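Local coordinates for protein Agap007691-pb (PDB 5C98) that is of unknown function but belongs to the serpin family, whose members generally inhibit serine proteases, at residues F213-L218 with L269-T274; R223-D228 with S344-H349. All coordinates share one frame; numbering follows the deposited sequence.

Contact 1: F213-L218 with L269-T274; sequences FVRRCL and LQSCWT
Phe213 and Trp273 face each other across an antiparallel, non-hydrogen-bonded pair. CB of Phe213 sits over the six-membered ring of Trp273, 3.5 Å from its centroid and almost on the ring normal, a CH-pi contact. The two side chains cross at about a right angle. With CG anti to the backbone N (chi1 -171°), the Phe213 ring lies against Ser271, whose CB is over the ring face, 3.5 Å from CE2. A water links Phe213 O to Ser271 OG.

Arg215 is on the same side of the strands. Its chain bends at chi3 (66°), and one guanidinium face covers Leu269 CB, 3.5 Å from NH2. A second water ties NH2 to Leu269 O. Arg216 points to the other side. Its guanidinium lies with one face over Cys272 CB, and CG is 3.7 Å from that same CB. Thr274 and Val214 meet nearby, with CG2 of Val214 3.4 Å from OG1 of Thr274. That hydroxyl donates to Cys272 O, which also accepts from Val214 N at 3.1 Å. The two donors reach the oxygen from opposite faces of its carbonyl plane.

Val214 pairs with Cys272, and Arg216 with Gln270, through two backbone bonds each. By comparison with other serpins, 270-274 is probably strand 2 of sheet C, and 213-218 is where strand 3 of sheet C runs on into sheet B. The backbone bonds set the register. The two guanidinium groups lie on carbon and make no direct hydrogen bond between the segments, so the arginines add packing here rather than charge pairing.

Contact 2: R223-D228 with S344-H349; sequences RCKVVD and SEFEFH
Val227 and Phe348 meet tip to tip. CG2 of Val227 lies over one face of the Phe348 ring, 3.6 Å from the centroid and 16° off the normal, a CH-pi contact. CG1 of the same valine packs on CD2 of Phe348 at 3.5 Å and on its CG. Val227 CG1 also nears the edge of the Phe346 ring at CE2, 4.2 Å away.

Lys225 adds its aliphatic chain. CB touches Phe348 CE2 at 3.7 Å. CD is 3.8 Å from Phe346 CZ, and the two side chains run alongside one another, pointing opposite ways. The backbone of Lys225 meets the edge of the Phe348 ring.

By comparison with other serpins, 346-349 is probably the first strand of sheet C, which follows the reactive loop, and 224-228 belongs to sheet B. The two strands cross at 95°, with axes 8.4 Å apart at their closest. Their backbones do not pair, and side chains span most of the gap.

The polar link comes from the lysine tip. The chain beyond CG is fully extended and carries NZ to Glu347 O, where it donates a 2.9 Å hydrogen bond from above the carbonyl plane. NZ also donates to a water that accepts from His349 N.

In the fold
Contacts 1 and 2 lie side by side, with centres about 7 Å apart, where serpin sheets B and C meet. The strand of 213-218 bonds to 224-228 through Cys217 O and Val226 N at 2.9 Å, probably a hydrogen bond. Segment 269-274 joins 344-349 through Trp273 O and Glu345 N at 2.7 Å, probably another. Side chains also join them: Arg216 of contact 1 makes a cation-pi interaction with Phe346 of contact 2, and Arg216 CD is 3.6 Å from Phe346 CD2. Thr274 touches both Phe346 and Phe348. The unmodelled residues just before 344-349 probably belong to the reactive loop, as in other serpins, which would put this cluster near the loop's C-terminal end.

Contact 1: F213-L218 with L269-T274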
loop_
_atom_site.group_PDB
_atom_site.type_symbol
_atom_site.label_atom_id
_atom_site.label_comp_id
_atom_site.label_asym_id
_atom_site.label_seq_id
_atom_site.Cartn_x
_atom_site.Cartn_y
_atom_site.Cartn_z
ATOM N N PHE A 213 15.558 -3.489 22.207
ATOM C CA PHE A 213 16.800 -2.910 21.715
ATOM C C PHE A 213 16.589 -2.606 20.233
ATOM O O PHE A 213 16.931 -3.391 19.344
ATOM C CB PHE A 213 17.949 -3.886 21.939
ATOM C CG PHE A 213 19.296 -3.306 21.659
ATOM C CD1 PHE A 213 19.791 -2.259 22.415
ATOM C CD2 PHE A 213 20.090 -3.832 20.650
ATOM C CE1 PHE A 213 21.044 -1.733 22.159
ATOM C CE2 PHE A 213 21.335 -3.311 20.394
ATOM C CZ PHE A 213 21.813 -2.260 21.145
ATOM N N VAL A 214 16.000 -1.438 19.970
ATOM C CA VAL A 214 15.542 -1.060 18.639
ATOM C C VAL A 214 16.336 0.134 18.124
ATOM O O VAL A 214 16.800 0.990 18.884
ATOM C CB VAL A 214 14.027 -0.742 18.597
ATOM C CG1 VAL A 214 13.203 -2.006 18.772
ATOM C CG2 VAL A 214 13.658 0.319 19.645
ATOM N N ARG A 215 16.444 0.212 16.807
ATOM C CA ARG A 215 16.986 1.391 16.148
ATOM C C ARG A 215 16.034 2.575 16.327
ATOM O O ARG A 215 14.827 2.472 16.078
ATOM C CB ARG A 215 17.176 1.083 14.667
ATOM C CG ARG A 215 18.346 0.147 14.412
ATOM C CD ARG A 215 18.398 -0.381 13.003
ATOM N NE ARG A 215 18.665 0.637 11.995
ATOM C CZ ARG A 215 19.854 1.200 11.789
ATOM N NH1 ARG A 215 20.894 0.892 12.561
ATOM N NH2 ARG A 215 19.999 2.094 10.816
ATOM N N ARG A 216 16.582 3.707 16.754
ATOM C CA ARG A 216 15.776 4.861 17.106
ATOM C C ARG A 216 16.559 6.126 16.792
ATOM O O ARG A 216 17.792 6.118 16.725
ATOM C CB ARG A 216 15.420 4.838 18.593
ATOM C CG ARG A 216 16.605 5.084 19.554
ATOM C CD ARG A 216 16.844 6.552 19.851
ATOM N NE ARG A 216 17.969 6.743 20.770
ATOM C CZ ARG A 216 19.246 6.807 20.392
ATOM N NH1 ARG A 216 19.582 6.719 19.110
ATOM N NH2 ARG A 216 20.195 6.978 21.295
ATOM N N CYS A 217 15.831 7.219 16.609
ATOM C CA CYS A 217 16.452 8.536 16.578
ATOM C C CYS A 217 15.408 9.609 16.834
ATOM O O CYS A 217 14.200 9.368 16.797
ATOM C CB CYS A 217 17.178 8.807 15.259
ATOM S SG CYS A 217 16.112 8.877 13.803
ATOM N N LEU A 218 15.895 10.791 17.160
ATOM C CA LEU A 218 15.082 11.982 17.097
ATOM C C LEU A 218 15.297 12.626 15.740
ATOM O O LEU A 218 16.367 12.502 15.138
ATOM C CB LEU A 218 15.510 12.966 18.180
ATOM C CG LEU A 218 15.421 12.529 19.634
ATOM C CD1 LEU A 218 15.838 13.680 20.572
ATOM C CD2 LEU A 218 14.022 12.066 19.956
ATOM N N LEU A 269 19.727 6.578 12.771
ATOM C CA LEU A 269 19.217 5.505 13.602
ATOM C C LEU A 269 20.360 4.756 14.271
ATOM O O LEU A 269 21.378 4.445 13.644
ATOM C CB LEU A 269 18.388 4.542 12.757
ATOM C CG LEU A 269 16.989 4.992 12.333
ATOM C CD1 LEU A 269 16.493 4.017 11.266
ATOM C CD2 LEU A 269 16.027 5.076 13.481
ATOM N N GLN A 270 20.179 4.484 15.560
ATOM C CA GLN A 270 21.116 3.728 16.369
ATOM C C GLN A 270 20.317 2.835 17.305
ATOM O O GLN A 270 19.307 3.259 17.880
ATOM C CB GLN A 270 22.006 4.663 17.196
ATOM C CG GLN A 270 22.995 5.454 16.367
ATOM C CD GLN A 270 24.072 4.577 15.747
ATOM O OE1 GLN A 270 24.622 3.687 16.405
ATOM N NE2 GLN A 270 24.374 4.821 14.472
ATOM N N SER A 271 20.766 1.590 17.443
ATOM C CA SER A 271 20.080 0.652 18.317
ATOM C C SER A 271 20.241 1.088 19.764
ATOM O O SER A 271 21.325 1.490 20.192
ATOM C CB SER A 271 20.653 -0.757 18.146
ATOM O OG SER A 271 20.207 -1.351 16.940
ATOM N N CYS A 272 19.151 0.994 20.522
ATOM C CA CYS A 272 19.118 1.564 21.853
ATOM C C CYS A 272 18.013 0.879 22.640
ATOM O O CYS A 272 16.940 0.621 22.104
ATOM C CB CYS A 272 18.843 3.061 21.711
ATOM S SG CYS A 272 18.677 3.910 23.233
ATOM N N TRP A 273 18.286 0.560 23.903
ATOM C CA TRP A 273 17.248 -0.022 24.741
ATOM C C TRP A 273 16.143 1.010 24.933
ATOM O O TRP A 273 16.396 2.113 25.434
ATOM C CB TRP A 273 17.828 -0.478 26.076
ATOM C CG TRP A 273 18.499 -1.822 25.967
ATOM C CD1 TRP A 273 19.833 -2.094 26.100
ATOM C CD2 TRP A 273 17.862 -3.072 25.677
ATOM N NE1 TRP A 273 20.060 -3.436 25.921
ATOM C CE2 TRP A 273 18.869 -4.061 25.661
ATOM C CE3 TRP A 273 16.538 -3.454 25.439
ATOM C CZ2 TRP A 273 18.591 -5.405 25.416
ATOM C CZ3 TRP A 273 16.263 -4.787 25.194
ATOM C CH2 TRP A 273 17.285 -5.748 25.184
ATOM N N THR A 274 14.932 0.665 24.487
ATOM C CA THR A 274 13.836 1.622 24.383
ATOM C C THR A 274 12.617 1.101 25.114
ATOM O O THR A 274 12.218 -0.049 24.924
ATOM C CB THR A 274 13.468 1.823 22.914
ATOM O OG1 THR A 274 14.592 2.362 22.219
ATOM C CG2 THR A 274 12.257 2.775 22.747
HETATM O O HOH W 1 18.305 -3.281 16.991
HETATM O O HOH W 2 22.323 4.193 11.143
#

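Contact 2: R223-D228 with S344-H349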
loop_
_atom_site.group_PDB
_atom_site.type_symbol
_atom_site.label_atom_id
_atom_site.label_comp_id
_atom_site.label_asym_id
_atom_site.label_seq_id
_atom_site.Cartn_x
_atom_site.Cartn_y
_atom_site.Cartn_z
ATOM N N ARG A 223 10.274 17.054 13.344
ATOM C CA ARG A 223 9.545 17.164 14.602
ATOM C C ARG A 223 8.909 15.834 14.991
ATOM O O ARG A 223 7.724 15.772 15.311
ATOM C CB ARG A 223 8.488 18.280 14.601
ATOM C CG ARG A 223 8.917 19.601 13.996
ATOM C CD ARG A 223 10.026 20.213 14.782
ATOM N NE ARG A 223 9.656 20.683 16.109
ATOM C CZ ARG A 223 10.547 20.903 17.072
ATOM N NH1 ARG A 223 11.848 20.699 16.845
ATOM N NH2 ARG A 223 10.146 21.319 18.263
ATOM N N CYS A 224 9.703 14.768 14.997
ATOM C CA CYS A 224 9.182 13.474 15.408
ATOM C C CYS A 224 10.273 12.605 16.013
ATOM O O CYS A 224 11.464 12.768 15.715
ATOM C CB CYS A 224 8.467 12.754 14.262
ATOM S SG CYS A 224 9.576 12.346 12.883
ATOM N N LYS A 225 9.844 11.679 16.865
ATOM C CA LYS A 225 10.645 10.533 17.259
ATOM C C LYS A 225 10.464 9.424 16.232
ATOM O O LYS A 225 9.423 9.328 15.574
ATOM C CB LYS A 225 10.174 10.007 18.607
ATOM C CG LYS A 225 10.497 10.862 19.788
ATOM C CD LYS A 225 10.072 10.194 21.092
ATOM C CE LYS A 225 10.473 11.017 22.268
ATOM N NZ LYS A 225 10.049 10.401 23.549
ATOM N N VAL A 226 11.489 8.589 16.080
ATOM C CA VAL A 226 11.483 7.513 15.094
ATOM C C VAL A 226 11.974 6.236 15.746
ATOM O O VAL A 226 13.001 6.242 16.426
ATOM C CB VAL A 226 12.411 7.855 13.923
ATOM C CG1 VAL A 226 12.309 6.828 12.844
ATOM C CG2 VAL A 226 12.093 9.243 13.391
ATOM N N VAL A 227 11.271 5.141 15.514
ATOM C CA VAL A 227 11.797 3.815 15.789
ATOM C C VAL A 227 11.592 2.959 14.547
ATOM O O VAL A 227 10.598 3.104 13.833
ATOM C CB VAL A 227 11.131 3.130 17.006
ATOM C CG1 VAL A 227 11.498 3.815 18.324
ATOM C CG2 VAL A 227 9.618 3.001 16.817
ATOM N N ASP A 228 12.530 2.082 14.271
ATOM C CA ASP A 228 12.394 1.125 13.168
ATOM C C ASP A 228 12.175 -0.244 13.798
ATOM O O ASP A 228 13.082 -0.795 14.430
ATOM C CB ASP A 228 13.623 1.153 12.261
ATOM C CG ASP A 228 13.304 0.798 10.817
ATOM O OD1 ASP A 228 12.198 0.260 10.543
ATOM O OD2 ASP A 228 14.170 1.060 9.952
ATOM N N SER A 344 16.824 0.956 30.035
ATOM C CA SER A 344 16.334 1.629 28.832
ATOM C C SER A 344 16.803 3.084 28.783
ATOM O O SER A 344 16.843 3.769 29.801
ATOM C CB SER A 344 14.803 1.567 28.754
ATOM O OG SER A 344 14.237 2.854 28.915
ATOM N N GLU A 345 17.151 3.541 27.579
ATOM C CA GLU A 345 17.750 4.855 27.362
ATOM C C GLU A 345 16.950 5.732 26.401
ATOM O O GLU A 345 17.429 6.801 26.000
ATOM C CB GLU A 345 19.161 4.682 26.812
ATOM C CG GLU A 345 20.062 3.869 27.708
ATOM C CD GLU A 345 21.502 3.878 27.242
ATOM O OE1 GLU A 345 21.735 3.624 26.042
ATOM O OE2 GLU A 345 22.395 4.145 28.078
ATOM N N PHE A 346 15.752 5.306 26.012
ATOM C CA PHE A 346 14.910 6.059 25.097
ATOM C C PHE A 346 13.488 5.649 25.434
ATOM O O PHE A 346 13.253 4.497 25.801
ATOM C CB PHE A 346 15.264 5.727 23.637
ATOM C CG PHE A 346 14.568 6.589 22.620
ATOM C CD1 PHE A 346 14.729 7.961 22.628
ATOM C CD2 PHE A 346 13.783 6.020 21.628
ATOM C CE1 PHE A 346 14.102 8.753 21.696
ATOM C CE2 PHE A 346 13.152 6.815 20.681
ATOM C CZ PHE A 346 13.316 8.180 20.719
ATOM N N GLU A 347 12.560 6.600 25.396
ATOM C CA GLU A 347 11.145 6.304 25.527
ATOM C C GLU A 347 10.479 6.579 24.198
ATOM O O GLU A 347 10.722 7.619 23.566
ATOM C CB GLU A 347 10.466 7.098 26.657
ATOM C CG GLU A 347 10.728 6.481 28.043
ATOM C CD GLU A 347 9.885 7.057 29.184
ATOM O OE1 GLU A 347 10.277 6.834 30.349
ATOM O OE2 GLU A 347 8.837 7.697 28.937
ATOM N N PHE A 348 9.645 5.639 23.774
ATOM C CA PHE A 348 8.827 5.824 22.572
ATOM C C PHE A 348 7.442 5.302 22.907
ATOM O O PHE A 348 7.164 4.117 22.773
ATOM C CB PHE A 348 9.435 5.084 21.385
ATOM C CG PHE A 348 8.754 5.365 20.074
ATOM C CD1 PHE A 348 7.681 4.613 19.638
ATOM C CD2 PHE A 348 9.249 6.366 19.251
ATOM C CE1 PHE A 348 7.120 4.860 18.413
ATOM C CE2 PHE A 348 8.676 6.620 18.046
ATOM C CZ PHE A 348 7.619 5.863 17.616
ATOM N N HIS A 349 6.576 6.198 23.338
ATOM C CA HIS A 349 5.216 5.869 23.749
ATOM C C HIS A 349 4.263 6.432 22.710
ATOM O O HIS A 349 3.936 7.620 22.721
ATOM C CB HIS A 349 4.954 6.402 25.149
ATOM C CG HIS A 349 5.719 5.679 26.199
ATOM N ND1 HIS A 349 5.648 6.010 27.534
ATOM C CD2 HIS A 349 6.596 4.650 26.118
ATOM C CE1 HIS A 349 6.423 5.199 28.229
ATOM N NE2 HIS A 349 7.010 4.367 27.390
HETATM O O HOH W 3 7.421 9.087 23.972
#